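Long-range contact in protein-glutaminase (Chryseobacterium proteolyticum, PDB 3A54), which deamidates glutamine side chains in proteins, releasing ammonia, and is seen here in its pro-form: residues T46-E51 with P152-Y157. The protein carries 1 engineered substitution. Residues are numbered along the deposited sequence; the frame is centred on the assembly and turned at random.
Sequences TQQFYE and PVDGCY. Engineered in segment 46-51: Gln47 (natural residue Ala).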
loop_
_atom_site.group_PDB
_atom_site.type_symbol
_atom_site.label_atom_id
_atom_site.label_comp_id
_atom_site.label_asym_id
_atom_site.label_seq_id
_atom_site.Cartn_x
_atom_site.Cartn_y
_atom_site.Cartn_z
ATOM N N THR A 46 0.410 -5.314 2.935
ATOM C CA THR A 46 0.697 -5.820 1.596
ATOM C C THR A 46 -0.484 -5.570 0.656
ATOM O O THR A 46 -1.642 -5.677 1.068
ATOM C CB THR A 46 1.055 -7.328 1.604
ATOM O OG1 THR A 46 1.236 -7.777 0.256
ATOM C CG2 THR A 46 -0.048 -8.145 2.247
ATOM N N GLN A 47 -0.192 -5.231 -0.601
ATOM C CA GLN A 47 -1.224 -5.073 -1.627
ATOM C C GLN A 47 -1.632 -6.393 -2.259
ATOM O O GLN A 47 -2.558 -6.446 -3.066
ATOM C CB GLN A 47 -0.719 -4.187 -2.757
ATOM C CG GLN A 47 -0.313 -2.819 -2.327
ATOM C CD GLN A 47 0.238 -2.008 -3.481
ATOM O OE1 GLN A 47 1.461 -1.931 -3.677
ATOM N NE2 GLN A 47 -0.659 -1.395 -4.256
ATOM N N GLN A 48 -0.922 -7.455 -1.916
ATOM C CA GLN A 48 -1.141 -8.695 -2.629
ATOM C C GLN A 48 -2.358 -9.482 -2.167
ATOM O O GLN A 48 -2.719 -9.487 -0.992
ATOM C CB GLN A 48 0.123 -9.535 -2.605
ATOM C CG GLN A 48 1.278 -8.775 -3.212
ATOM C CD GLN A 48 2.509 -9.612 -3.369
ATOM O OE1 GLN A 48 2.503 -10.622 -4.067
ATOM N NE2 GLN A 48 3.578 -9.197 -2.731
ATOM N N PHE A 49 -3.012 -10.111 -3.140
ATOM C CA PHE A 49 -4.091 -11.050 -2.852
ATOM C C PHE A 49 -3.509 -12.439 -2.659
ATOM O O PHE A 49 -2.599 -12.858 -3.384
ATOM C CB PHE A 49 -5.097 -11.131 -3.994
ATOM C CG PHE A 49 -6.111 -10.027 -4.007
ATOM C CD1 PHE A 49 -6.182 -9.143 -5.078
ATOM C CD2 PHE A 49 -7.036 -9.907 -2.978
ATOM C CE1 PHE A 49 -7.148 -8.141 -5.111
ATOM C CE2 PHE A 49 -7.995 -8.907 -3.007
ATOM C CZ PHE A 49 -8.049 -8.023 -4.075
ATOM N N TYR A 50 -4.042 -13.152 -1.682
ATOM C CA TYR A 50 -3.728 -14.557 -1.489
ATOM C C TYR A 50 -4.982 -15.365 -1.762
ATOM O O TYR A 50 -6.088 -14.847 -1.726
ATOM C CB TYR A 50 -3.180 -14.788 -0.081
ATOM C CG TYR A 50 -1.851 -14.112 0.075
ATOM C CD1 TYR A 50 -1.773 -12.752 0.365
ATOM C CD2 TYR A 50 -0.668 -14.811 -0.135
ATOM C CE1 TYR A 50 -0.549 -12.118 0.471
ATOM C CE2 TYR A 50 0.554 -14.188 -0.023
ATOM C CZ TYR A 50 0.608 -12.843 0.283
ATOM O OH TYR A 50 1.825 -12.217 0.388
ATOM N N GLU A 51 -4.830 -16.638 -2.063
ATOM C CA GLU A 51 -5.995 -17.439 -2.402
ATOM C C GLU A 51 -6.053 -18.699 -1.565
ATOM O O GLU A 51 -5.029 -19.204 -1.108
ATOM C CB GLU A 51 -5.995 -17.792 -3.888
ATOM C CG GLU A 51 -4.810 -18.627 -4.322
ATOM C CD GLU A 51 -4.812 -18.918 -5.814
ATOM O OE1 GLU A 51 -5.891 -18.831 -6.442
ATOM O OE2 GLU A 51 -3.732 -19.241 -6.356
ATOM N N PRO A 152 5.692 -2.213 -9.506
ATOM C CA PRO A 152 4.364 -1.929 -8.954
ATOM C C PRO A 152 3.706 -3.120 -8.253
ATOM O O PRO A 152 2.581 -2.975 -7.787
ATOM C CB PRO A 152 3.555 -1.564 -10.200
ATOM C CG PRO A 152 4.198 -2.363 -11.275
ATOM C CD PRO A 152 5.673 -2.204 -10.978
ATOM N N VAL A 153 4.374 -4.269 -8.174
ATOM C CA VAL A 153 3.773 -5.451 -7.551
ATOM C C VAL A 153 3.285 -5.186 -6.124
ATOM O O VAL A 153 2.174 -5.585 -5.752
ATOM C CB VAL A 153 4.744 -6.661 -7.570
ATOM C CG1 VAL A 153 4.167 -7.825 -6.779
ATOM C CG2 VAL A 153 5.008 -7.082 -9.012
ATOM N N ASP A 154 4.099 -4.494 -5.332
ATOM C CA ASP A 154 3.772 -4.270 -3.927
ATOM C C ASP A 154 4.621 -3.122 -3.421
ATOM O O ASP A 154 5.505 -2.620 -4.131
ATOM C CB ASP A 154 4.060 -5.540 -3.115
ATOM C CG ASP A 154 3.188 -5.677 -1.868
ATOM O OD1 ASP A 154 3.125 -6.802 -1.335
ATOM O OD2 ASP A 154 2.574 -4.686 -1.410
ATOM N N GLY A 155 4.344 -2.690 -2.197
ATOM C CA GLY A 155 5.143 -1.666 -1.554
ATOM C C GLY A 155 4.628 -0.249 -1.720
ATOM O O GLY A 155 5.350 0.700 -1.430
ATOM N N CYS A 156 3.381 -0.101 -2.168
ATOM C CA CYS A 156 2.798 1.236 -2.356
ATOM C C CYS A 156 2.955 2.095 -1.109
ATOM O O CYS A 156 3.202 3.307 -1.199
ATOM C CB CYS A 156 1.319 1.153 -2.747
ATOM S SG CYS A 156 0.250 0.293 -1.555
ATOM N N TYR A 157 2.803 1.457 0.048
ATOM C CA TYR A 157 2.850 2.144 1.328
ATOM C C TYR A 157 4.212 2.780 1.573
ATOM O O TYR A 157 4.306 3.915 2.058
ATOM C CB TYR A 157 2.505 1.173 2.460
ATOM C CG TYR A 157 3.285 -0.133 2.437
ATOM C CD1 TYR A 157 2.837 -1.230 1.701
ATOM C CD2 TYR A 157 4.466 -0.265 3.158
ATOM C CE1 TYR A 157 3.560 -2.425 1.687
ATOM C CE2 TYR A 157 5.185 -1.452 3.158
ATOM C CZ TYR A 157 4.733 -2.520 2.420
ATOM O OH TYR A 157 5.462 -3.686 2.435
HETATM O O HOH W 1 2.586 -1.006 -5.887
#
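With CG swung nearly anti to the backbone N (chi1 -152°), Asp154 carries its carboxylate to the turn at Thr46-Gln48, while Cys156, its SG set between backbone N and carbonyl carbon (chi1 59°), meets the extended side chain of Gln47. Each carboxylate oxygen takes two bonds. Asp154 OD1 receives Thr46 OG1 on its syn side at 2.7 Å and Gln48 NE2 on its anti side at 2.8 Å, the acceptor lying almost in the Gln48 amide plane although the two flat groups stand nearly perpendicular. Asp154 OD2 is gripped from opposite faces, by Gln47 N at 2.9 Å in a nearly straight bond and by Gly155 N. Thr46 OG1 also accepts from Gln48 N, closing an ST turn. An asparagine in place of Asp154 would probably lose two of these four bonds, since its NH2 group cannot accept, and leave two donors facing N-H hydrogens.

Gln47 is engineered, alanine being natural. Cys156 SG sits 3.0 Å from Gln47 CD, closer than ordinary packing, almost squarely above the amide plane, with an SG-CD-OE1 angle near 93°. Gln47 OE1 accepts from Cys156 N at 3.1 Å, above the carbonyl plane, and from a water (2.6 Å) shared with Pro152 O; Tyr196 O holds Gln47 NE2. His197 touches both side chains; Cys156, His197 and Asp217 fit the geometry of a Cys-His-Asp triad, consistent with the family's peptidase CA clan. Sulfur over carbonyl carbon, and oxygen on the N-H of Cys156, resemble nucleophilic attack with part of an oxyanion hole, so the engineered glutamine probably mimics a bound substrate.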